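PDB 4I5J: Serine/threonine-protein phosphatase 2A regulatory subunit B'' subunit alpha from Homo sapiens, which serves as a calcium-binding B'' regulatory subunit of protein phosphatase 2A, and might modulate the enzyme's substrate selectivity, activity and cellular location. Local coordinates for residues A174-V177 / W178-S182; S26-E29 / Q30-I34; S14-I17 / C18-K22; S88-L91 / Q92-L96. All coordinates share one frame; numbering follows the deposited sequence.

Interaction 1 (A174-V177 / W178-S182); sequences ADFV and WFLIS
Helix 173-184 follows the short strand 170-171 in the EF-hand pair region, and in its middle F176 meets F179 and L180 one turn further on. F176 carries the apolar contact. With its CG anti to the backbone N (chi1 176°), the ring swings forward along the helix, and CB of L180 sits over one face, toward the rim. The branch methyl CD1 of L180 reaches CE2 of F176 at 3.7 Å, while on the CD1/CE1 side CE1 of F176 lies 3.9 Å from CD2 of F179. Were F176 replaced by an alanine, L180 CD1 and F179 CD2 would probably lose their aromatic neighbour, opening a gap on the buried side of the helix. On another side V177 and I181, both beta-branched, lie alongside each other and point the same way, with V177 CG1 3.8 Å from I181 CD1. W178 turns its five-membered ring back, so that the carbonyl O of A174 meets the indole edge in plane, 3.3 Å from CD1. The backbone bonds are nearly straight, the shortest running from L180 N to F176 O at 2.7 Å. S182 adds a second bond: its OG gives to W178 O at 2.8 Å, on the opposite face of that carbonyl from S182 N, so two donors grip one oxygen. Around the helix, F176 and L180 face helix 112-125, V177 and I181 face helix 54-72, where Q66 bonds W178 NE1, and W178 and F179 pack on helix 189-199.

Interaction 2 (S26-E29 / Q30-I34); sequences SSLE and QEDFI
E29, L28 and D32 make most of this contact, which lies in the turn leading into helix 34-43. D32 folds back over the turn, and its OD2 accepts the backbone N-H of E29 at 2.8 Å. The N-H points well at the oxygen (166°) but arrives from above the carboxylate plane, 38° out of it. A return bond runs from D32 N to E29 O at 2.9 Å, bent at the hydrogen and well off the carbonyl plane, so that main chain and side chain of D32 hold E29 at both its N and its O. With CG beside the backbone N (chi1 -66°), the short aspartate side chain is the right length for this reach. Water 1 donates to D32 OD2 at 2.7 Å and to S27 O, extending the hold two residues further back, to S27. A leucine in place of D32 would probably leave the E29 N-H without its acceptor and the water with S27 O alone of its two, and free the start of the turn to shift. L28 supplies the apolar half: its side chain crosses that of F33 at about a right angle, with CB 3.7 Å from F33 CE1 and CD1 as close to CZ. The carbonyl O of E29 lies at the edge of the same ring, in its plane. The side chains of E29 and E31 run obliquely to each other, E29 OE1 4.2 Å from E31 OE2. Crowding of like charge may raise the proton affinity of these two acids, whereas the charge on the buried D32 is probably eased in part by the E29 N-H and the water.

Interaction 3 (S14-I17 / C18-K22); sequences SKFI and CLLAK
F16 and L20, one helical turn apart, make the closest apolar contact within 14-22. L20 CG lies over one face of the F16 ring, and its CD1 methyl comes to 3.4 Å from CZ, a tight fit. The F16 ring branches off beside its own carbonyl carbon (chi1 178°) and leans toward the C-terminal end of the helix, where the branched tip of L20 can meet it. A looser contact joins I17 CG2 to A21 CB at 4.2 Å; the small alanine suits a place where its CB already sits 3.0 Å from I17 O.

The hydrogen bonds identified across the turn are backbone bonds, and they change in character along the chain. C18 N bonds S14 O in ordinary helical fashion at 3.1 Å. L19 N then divides itself weakly between K15 O and F16 O. L20 N bonds F16 O at 3.2 Å, with a second, weak bond to I17 O, and A21 N closes the series on I17 O at 2.8 Å.

Such sharing between acceptors three and four residues back is common where a helix tightens before it ends, and A21 indeed leaves helical geometry here. The whole is an amphipathic helix of the EF-hand domain, turning its F16 and I17 side inward against helix 82-86.

Interaction 4 (S88-L91 / Q92-L96); sequences SNFL and QTLAL
N89 and T93 are joined through a single carbonyl at the start of helix 90-97. N89 O accepts the T93 hydroxyl OG1 at 2.7 Å and the T93 backbone N at 2.9 Å, the two donors coming from opposite faces of its plane. Threonine suits the place because OG1, beside its own N (chi1 -62°), reaches back one turn and satisfies its hydroxyl within the helix. N89 occupies the N-cap position, yet its amide makes no capping bond: OD1 bonds the Y109 hydroxyl and ND2 bonds D108 OD2. ND2 also gives to water 3 at 3.2 Å, and this water donates to Q92 OE1 at 2.7 Å, linking the two amides across the first turn. Two N-H groups of that turn find other acceptors. F90 N bonds S88 OG at 3.1 Å, an ST turn, and the same oxygen is hydrogen-bonded to I85 O. Q92 N gives to water 2, which in turn makes only a weak bond to S88 O. Further on, regular bonds take over, from L94 N to F90 O and from A95 N to L91 O. The apolar part is a CH-pi contact: L94 CG stands over the face of the F90 ring, 4.3 Å from its centroid and 23° off the normal, with CD1 3.8 Å from F90 CE2. Within the fold, L91 and L94 pack on helix 12-20, F90 touches I68 of helix 54-72 and meets Y109 edge-to-face, and T93 lies against the loop residues I106, Y109 and F110.

In the fold
Interactions 2, 3 and 4 belong to one EF-hand domain and share its core: F16 of interaction 3 meets L28 of interaction 2 and F90, L91 and L94 of interaction 4, while F33 touches F90. Interaction 1 stands apart in the EF-hand pair region, though Q66 of helix 54-72 bonds side chains of both it and interaction 2, W178 and Q30. Interaction 1 is the most central, with no exposed residue among those that touch and mostly aromatic and aliphatic side chains; interaction 3, with three exposed residues, lies nearest the surface. The centres of the other three lie 19 to 25 Å from the chain's centre and mark chain transitions: a helix end in interaction 3, beginnings in 2 and 4, where carboxylate, hydroxyl and waters supplement backbone bonds.

Interaction 1 (A174-V177 / W178-S182)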
loop_
_atom_site.group_PDB
_atom_site.type_symbol
_atom_site.label_atom_id
_atom_site.label_comp_id
_atom_site.label_asym_id
_atom_site.label_seq_id
_atom_site.Cartn_x
_atom_site.Cartn_y
_atom_site.Cartn_z
ATOM N N ALA A 174 -8.473 -2.196 -7.136
ATOM C CA ALA A 174 -8.129 -1.073 -6.268
ATOM C C ALA A 174 -7.247 -1.558 -5.139
ATOM O O ALA A 174 -6.203 -0.968 -4.839
ATOM C CB ALA A 174 -9.399 -0.413 -5.719
ATOM N N ASP A 175 -7.655 -2.653 -4.511
ATOM C CA ASP A 175 -6.856 -3.218 -3.440
ATOM C C ASP A 175 -5.498 -3.745 -3.897
ATOM O O ASP A 175 -4.542 -3.783 -3.121
ATOM C CB ASP A 175 -7.649 -4.286 -2.713
ATOM C CG ASP A 175 -8.622 -3.679 -1.727
ATOM O OD1 ASP A 175 -8.254 -2.674 -1.048
ATOM O OD2 ASP A 175 -9.741 -4.193 -1.636
ATOM N N PHE A 176 -5.415 -4.164 -5.153
ATOM C CA PHE A 176 -4.143 -4.603 -5.693
ATOM C C PHE A 176 -3.168 -3.428 -5.745
ATOM O O PHE A 176 -1.978 -3.594 -5.470
ATOM C CB PHE A 176 -4.307 -5.211 -7.087
ATOM C CG PHE A 176 -3.005 -5.576 -7.713
ATOM C CD1 PHE A 176 -2.257 -6.625 -7.203
ATOM C CD2 PHE A 176 -2.499 -4.840 -8.754
ATOM C CE1 PHE A 176 -1.040 -6.960 -7.757
ATOM C CE2 PHE A 176 -1.282 -5.174 -9.334
ATOM C CZ PHE A 176 -0.545 -6.230 -8.822
ATOM N N VAL A 177 -3.675 -2.246 -6.100
ATOM C CA VAL A 177 -2.857 -1.029 -6.078
ATOM C C VAL A 177 -2.151 -0.832 -4.736
ATOM O O VAL A 177 -0.944 -0.571 -4.698
ATOM C CB VAL A 177 -3.669 0.232 -6.471
ATOM C CG1 VAL A 177 -2.758 1.454 -6.494
ATOM C CG2 VAL A 177 -4.289 0.050 -7.883
ATOM N N TRP A 178 -2.888 -0.988 -3.636
ATOM C CA TRP A 178 -2.324 -0.826 -2.289
ATOM C C TRP A 178 -1.314 -1.898 -1.992
ATOM O O TRP A 178 -0.245 -1.619 -1.448
ATOM C CB TRP A 178 -3.439 -0.915 -1.241
ATOM C CG TRP A 178 -4.304 0.303 -1.205
ATOM C CD1 TRP A 178 -5.171 0.715 -2.177
ATOM C CD2 TRP A 178 -4.396 1.267 -0.152
ATOM N NE1 TRP A 178 -5.792 1.875 -1.798
ATOM C CE2 TRP A 178 -5.334 2.243 -0.561
ATOM C CE3 TRP A 178 -3.774 1.413 1.090
ATOM C CZ2 TRP A 178 -5.682 3.328 0.229
ATOM C CZ3 TRP A 178 -4.114 2.518 1.880
ATOM C CH2 TRP A 178 -5.063 3.455 1.441
ATOM N N PHE A 179 -1.661 -3.142 -2.318
ATOM C CA PHE A 179 -0.706 -4.228 -2.203
ATOM C C PHE A 179 0.565 -3.932 -2.995
ATOM O O PHE A 179 1.662 -3.948 -2.435
ATOM C CB PHE A 179 -1.286 -5.561 -2.697
ATOM C CG PHE A 179 -0.241 -6.619 -2.866
ATOM C CD1 PHE A 179 0.243 -7.309 -1.763
ATOM C CD2 PHE A 179 0.300 -6.896 -4.121
ATOM C CE1 PHE A 179 1.234 -8.267 -1.902
ATOM C CE2 PHE A 179 1.294 -7.859 -4.275
ATOM C CZ PHE A 179 1.763 -8.545 -3.168
ATOM N N LEU A 180 0.428 -3.673 -4.296
ATOM C CA LEU A 180 1.614 -3.492 -5.139
ATOM C C LEU A 180 2.537 -2.394 -4.601
ATOM O O LEU A 180 3.746 -2.618 -4.473
ATOM C CB LEU A 180 1.229 -3.211 -6.597
ATOM C CG LEU A 180 2.361 -3.155 -7.632
ATOM C CD1 LEU A 180 1.810 -3.253 -9.056
ATOM C CD2 LEU A 180 3.132 -1.862 -7.560
ATOM N N ILE A 181 1.977 -1.216 -4.311
ATOM C CA ILE A 181 2.782 -0.098 -3.819
ATOM C C ILE A 181 3.497 -0.465 -2.518
ATOM O O ILE A 181 4.667 -0.119 -2.307
ATOM C CB ILE A 181 1.929 1.170 -3.641
ATOM C CG1 ILE A 181 1.361 1.599 -5.000
ATOM C CG2 ILE A 181 2.763 2.304 -3.033
ATOM C CD1 ILE A 181 0.396 2.766 -4.927
ATOM N N SER A 182 2.802 -1.209 -1.660
ATOM C CA SER A 182 3.337 -1.546 -0.350
ATOM C C SER A 182 4.395 -2.630 -0.443
ATOM O O SER A 182 5.322 -2.677 0.370
ATOM C CB SER A 182 2.197 -1.984 0.568
ATOM O OG SER A 182 1.316 -0.884 0.764
#

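Interaction 2 (S26-E29 / Q30-I34)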
loop_
_atom_site.group_PDB
_atom_site.type_symbol
_atom_site.label_atom_id
_atom_site.label_comp_id
_atom_site.label_asym_id
_atom_site.label_seq_id
_atom_site.Cartn_x
_atom_site.Cartn_y
_atom_site.Cartn_z
ATOM N N SER A 26 -17.332 17.509 5.788
ATOM C CA SER A 26 -16.042 18.083 6.139
ATOM C C SER A 26 -14.906 17.182 5.666
ATOM O O SER A 26 -13.734 17.505 5.877
ATOM C CB SER A 26 -15.960 18.309 7.651
ATOM O OG SER A 26 -16.286 17.115 8.349
ATOM N N SER A 27 -15.271 16.071 5.020
ATOM C CA SER A 27 -14.312 15.103 4.500
ATOM C C SER A 27 -14.646 14.673 3.070
ATOM O O SER A 27 -15.775 14.853 2.596
ATOM C CB SER A 27 -14.278 13.871 5.399
ATOM O OG SER A 27 -15.535 13.213 5.355
ATOM N N LEU A 28 -13.661 14.104 2.380
ATOM C CA LEU A 28 -13.888 13.609 1.024
ATOM C C LEU A 28 -13.725 12.089 0.953
ATOM O O LEU A 28 -12.785 11.515 1.513
ATOM C CB LEU A 28 -12.919 14.252 0.026
ATOM C CG LEU A 28 -12.757 15.766 0.056
ATOM C CD1 LEU A 28 -11.660 16.228 -0.905
ATOM C CD2 LEU A 28 -14.066 16.404 -0.295
ATOM N N GLU A 29 -14.637 11.448 0.240
ATOM C CA GLU A 29 -14.517 10.031 -0.033
ATOM C C GLU A 29 -13.974 9.836 -1.432
ATOM O O GLU A 29 -13.941 10.785 -2.208
ATOM C CB GLU A 29 -15.881 9.368 0.102
ATOM C CG GLU A 29 -16.325 9.342 1.552
ATOM C CD GLU A 29 -17.705 8.791 1.719
ATOM O OE1 GLU A 29 -18.460 8.730 0.715
ATOM O OE2 GLU A 29 -18.033 8.426 2.864
ATOM N N GLN A 30 -13.569 8.610 -1.754
ATOM C CA GLN A 30 -13.015 8.315 -3.079
ATOM C C GLN A 30 -13.849 8.861 -4.216
ATOM O O GLN A 30 -13.298 9.469 -5.141
ATOM C CB GLN A 30 -12.777 6.813 -3.265
ATOM C CG GLN A 30 -11.622 6.315 -2.404
ATOM C CD GLN A 30 -10.971 5.042 -2.950
ATOM O OE1 GLN A 30 -11.351 4.551 -4.002
ATOM N NE2 GLN A 30 -9.984 4.513 -2.231
ATOM N N GLU A 31 -15.168 8.665 -4.147
ATOM C CA GLU A 31 -16.066 9.096 -5.238
ATOM C C GLU A 31 -15.995 10.604 -5.506
ATOM O O GLU A 31 -16.168 11.053 -6.639
ATOM C CB GLU A 31 -17.525 8.688 -4.951
ATOM C CG GLU A 31 -17.797 7.173 -4.964
ATOM C CD GLU A 31 -17.294 6.421 -3.711
ATOM O OE1 GLU A 31 -17.366 5.172 -3.710
ATOM O OE2 GLU A 31 -16.830 7.052 -2.734
ATOM N N ASP A 32 -15.718 11.371 -4.455
ATOM C CA ASP A 32 -15.676 12.829 -4.534
ATOM C C ASP A 32 -14.541 13.332 -5.425
ATOM O O ASP A 32 -14.592 14.459 -5.911
ATOM C CB ASP A 32 -15.513 13.434 -3.133
ATOM C CG ASP A 32 -16.721 13.195 -2.245
ATOM O OD1 ASP A 32 -17.835 13.113 -2.797
ATOM O OD2 ASP A 32 -16.552 13.098 -0.999
ATOM N N PHE A 33 -13.516 12.500 -5.621
ATOM C CA PHE A 33 -12.380 12.877 -6.451
ATOM C C PHE A 33 -12.633 12.615 -7.930
ATOM O O PHE A 33 -11.878 13.084 -8.788
ATOM C CB PHE A 33 -11.127 12.133 -6.013
ATOM C CG PHE A 33 -10.496 12.702 -4.782
ATOM C CD1 PHE A 33 -10.996 12.394 -3.527
ATOM C CD2 PHE A 33 -9.428 13.578 -4.880
ATOM C CE1 PHE A 33 -10.418 12.944 -2.369
ATOM C CE2 PHE A 33 -8.853 14.128 -3.747
ATOM C CZ PHE A 33 -9.345 13.810 -2.491
ATOM N N ILE A 34 -13.678 11.852 -8.234
ATOM C CA ILE A 34 -13.906 11.460 -9.635
ATOM C C ILE A 34 -14.080 12.650 -10.598
ATOM O O ILE A 34 -13.405 12.712 -11.628
ATOM C CB ILE A 34 -15.062 10.432 -9.793
ATOM C CG1 ILE A 34 -14.591 9.054 -9.330
ATOM C CG2 ILE A 34 -15.538 10.367 -11.246
ATOM C CD1 ILE A 34 -15.717 8.114 -8.985
HETATM O O HOH W 1 -18.054 14.466 0.712
#

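Interaction 3 (S14-I17 / C18-K22)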
loop_
_atom_site.group_PDB
_atom_site.type_symbol
_atom_site.label_atom_id
_atom_site.label_comp_id
_atom_site.label_asym_id
_atom_site.label_seq_id
_atom_site.Cartn_x
_atom_site.Cartn_y
_atom_site.Cartn_z
ATOM N N SER A 14 -8.845 23.389 3.662
ATOM C CA SER A 14 -10.255 23.597 3.991
ATOM C C SER A 14 -11.102 24.033 2.791
ATOM O O SER A 14 -12.221 23.547 2.609
ATOM C CB SER A 14 -10.395 24.609 5.125
ATOM O OG SER A 14 -9.958 24.044 6.350
ATOM N N LYS A 15 -10.569 24.933 1.969
ATOM C CA LYS A 15 -11.299 25.370 0.778
ATOM C C LYS A 15 -11.369 24.256 -0.265
ATOM O O LYS A 15 -12.344 24.139 -0.999
ATOM C CB LYS A 15 -10.657 26.609 0.160
ATOM C CG LYS A 15 -10.663 27.868 1.043
ATOM C CD LYS A 15 -9.760 28.959 0.412
ATOM C CE LYS A 15 -9.516 30.153 1.339
ATOM N NZ LYS A 15 -8.560 31.130 0.725
ATOM N N PHE A 16 -10.320 23.446 -0.352
ATOM C CA PHE A 16 -10.331 22.341 -1.297
ATOM C C PHE A 16 -11.433 21.356 -0.933
ATOM O O PHE A 16 -12.182 20.886 -1.803
ATOM C CB PHE A 16 -8.983 21.619 -1.295
ATOM C CG PHE A 16 -8.934 20.432 -2.220
ATOM C CD1 PHE A 16 -8.691 20.601 -3.568
ATOM C CD2 PHE A 16 -9.133 19.144 -1.734
ATOM C CE1 PHE A 16 -8.638 19.505 -4.423
ATOM C CE2 PHE A 16 -9.083 18.045 -2.579
ATOM C CZ PHE A 16 -8.836 18.227 -3.926
ATOM N N ILE A 17 -11.508 21.030 0.354
ATOM C CA ILE A 17 -12.521 20.120 0.859
ATOM C C ILE A 17 -13.914 20.654 0.495
ATOM O O ILE A 17 -14.719 19.928 -0.076
ATOM C CB ILE A 17 -12.425 19.949 2.386
ATOM C CG1 ILE A 17 -11.054 19.392 2.798
ATOM C CG2 ILE A 17 -13.563 19.077 2.901
ATOM C CD1 ILE A 17 -10.850 17.946 2.528
ATOM N N CYS A 18 -14.183 21.924 0.798
ATOM C CA CYS A 18 -15.502 22.506 0.543
ATOM C C CYS A 18 -15.850 22.452 -0.933
ATOM O O CYS A 18 -17.023 22.378 -1.307
ATOM C CB CYS A 18 -15.579 23.963 1.026
ATOM S SG CYS A 18 -15.472 24.162 2.814
ATOM N N LEU A 19 -14.825 22.478 -1.770
ATOM C CA LEU A 19 -15.041 22.510 -3.202
ATOM C C LEU A 19 -15.492 21.157 -3.738
ATOM O O LEU A 19 -16.387 21.089 -4.563
ATOM C CB LEU A 19 -13.760 22.958 -3.905
ATOM C CG LEU A 19 -13.877 23.074 -5.413
ATOM C CD1 LEU A 19 -15.038 23.982 -5.759
ATOM C CD2 LEU A 19 -12.596 23.630 -5.977
ATOM N N LEU A 20 -14.872 20.073 -3.279
ATOM C CA LEU A 20 -15.209 18.737 -3.801
ATOM C C LEU A 20 -16.234 18.000 -2.960
ATOM O O LEU A 20 -16.798 17.001 -3.412
ATOM C CB LEU A 20 -13.965 17.849 -3.902
ATOM C CG LEU A 20 -12.913 18.247 -4.930
ATOM C CD1 LEU A 20 -11.883 17.135 -5.049
ATOM C CD2 LEU A 20 -13.612 18.465 -6.239
ATOM N N ALA A 21 -16.448 18.461 -1.729
ATOM C CA ALA A 21 -17.264 17.706 -0.788
ATOM C C ALA A 21 -18.730 17.866 -1.104
ATOM O O ALA A 21 -19.156 18.892 -1.617
ATOM C CB ALA A 21 -17.003 18.144 0.647
ATOM N N LYS A 22 -19.511 16.854 -0.765
ATOM C CA LYS A 22 -20.947 17.015 -0.799
ATOM C C LYS A 22 -21.312 18.079 0.229
ATOM O O LYS A 22 -20.509 18.394 1.116
ATOM C CB LYS A 22 -21.614 15.670 -0.553
ATOM C CG LYS A 22 -21.355 14.714 -1.708
ATOM C CD LYS A 22 -21.856 13.323 -1.408
ATOM C CE LYS A 22 -21.477 12.337 -2.500
ATOM N NZ LYS A 22 -22.019 10.977 -2.183
#

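Interaction 4 (S88-L91 / Q92-L96)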
loop_
_atom_site.group_PDB
_atom_site.type_symbol
_atom_site.label_atom_id
_atom_site.label_comp_id
_atom_site.label_asym_id
_atom_site.label_seq_id
_atom_site.Cartn_x
_atom_site.Cartn_y
_atom_site.Cartn_z
ATOM N N SER A 88 0.019 16.692 3.339
ATOM C CA SER A 88 0.434 16.022 2.110
ATOM C C SER A 88 0.927 17.021 1.067
ATOM O O SER A 88 0.787 18.223 1.244
ATOM C CB SER A 88 -0.751 15.249 1.519
ATOM O OG SER A 88 -1.614 16.132 0.815
ATOM N N ASN A 89 1.477 16.521 -0.038
ATOM C CA ASN A 89 1.837 17.388 -1.157
ATOM C C ASN A 89 0.791 17.367 -2.259
ATOM O O ASN A 89 1.108 17.649 -3.420
ATOM C CB ASN A 89 3.212 16.998 -1.750
ATOM C CG ASN A 89 3.200 15.629 -2.410
ATOM O OD1 ASN A 89 2.243 14.875 -2.270
ATOM N ND2 ASN A 89 4.261 15.309 -3.144
ATOM N N PHE A 90 -0.455 17.031 -1.926
ATOM C CA PHE A 90 -1.451 16.903 -2.996
ATOM C C PHE A 90 -1.775 18.239 -3.670
ATOM O O PHE A 90 -1.796 18.338 -4.888
ATOM C CB PHE A 90 -2.750 16.237 -2.523
ATOM C CG PHE A 90 -3.747 16.046 -3.640
ATOM C CD1 PHE A 90 -3.481 15.147 -4.673
ATOM C CD2 PHE A 90 -4.925 16.774 -3.676
ATOM C CE1 PHE A 90 -4.370 14.973 -5.727
ATOM C CE2 PHE A 90 -5.833 16.594 -4.716
ATOM C CZ PHE A 90 -5.551 15.695 -5.753
ATOM N N LEU A 91 -2.044 19.269 -2.881
ATOM C CA LEU A 91 -2.422 20.538 -3.485
ATOM C C LEU A 91 -1.256 21.090 -4.271
ATOM O O LEU A 91 -1.450 21.578 -5.377
ATOM C CB LEU A 91 -2.927 21.524 -2.437
ATOM C CG LEU A 91 -4.258 21.123 -1.789
ATOM C CD1 LEU A 91 -4.777 22.220 -0.878
ATOM C CD2 LEU A 91 -5.276 20.799 -2.871
ATOM N N GLN A 92 -0.039 20.982 -3.731
ATOM C CA GLN A 92 1.159 21.387 -4.490
ATOM C C GLN A 92 1.294 20.601 -5.792
ATOM O O GLN A 92 1.640 21.147 -6.833
ATOM C CB GLN A 92 2.434 21.208 -3.664
ATOM C CG GLN A 92 3.694 21.387 -4.484
ATOM C CD GLN A 92 4.890 20.747 -3.836
ATOM O OE1 GLN A 92 4.775 20.064 -2.808
ATOM N NE2 GLN A 92 6.048 20.950 -4.433
ATOM N N THR A 93 1.008 19.304 -5.746
ATOM C CA THR A 93 1.083 18.493 -6.955
ATOM C C THR A 93 0.038 18.953 -7.998
ATOM O O THR A 93 0.284 18.903 -9.199
ATOM C CB THR A 93 0.871 16.991 -6.634
ATOM O OG1 THR A 93 1.916 16.532 -5.767
ATOM C CG2 THR A 93 0.914 16.169 -7.906
ATOM N N LEU A 94 -1.128 19.392 -7.543
ATOM C CA LEU A 94 -2.108 19.974 -8.461
ATOM C C LEU A 94 -1.542 21.238 -9.084
ATOM O O LEU A 94 -1.684 21.472 -10.278
ATOM C CB LEU A 94 -3.413 20.309 -7.736
ATOM C CG LEU A 94 -4.312 19.119 -7.430
ATOM C CD1 LEU A 94 -5.718 19.603 -7.049
ATOM C CD2 LEU A 94 -4.354 18.207 -8.632
ATOM N N ALA A 95 -0.894 22.059 -8.266
ATOM C CA ALA A 95 -0.277 23.281 -8.772
ATOM C C ALA A 95 0.787 22.968 -9.836
ATOM O O ALA A 95 0.934 23.706 -10.819
ATOM C CB ALA A 95 0.316 24.080 -7.628
ATOM N N LEU A 96 1.514 21.868 -9.647
ATOM C CA LEU A 96 2.575 21.478 -10.580
ATOM C C LEU A 96 1.981 20.841 -11.838
ATOM O O LEU A 96 2.505 20.986 -12.930
ATOM C CB LEU A 96 3.562 20.507 -9.919
ATOM C CG LEU A 96 4.462 20.989 -8.775
ATOM C CD1 LEU A 96 5.227 19.811 -8.160
ATOM C CD2 LEU A 96 5.450 22.066 -9.236
HETATM O O HOH W 2 0.587 20.655 -1.009
HETATM O O HOH W 3 6.191 17.823 -3.146
#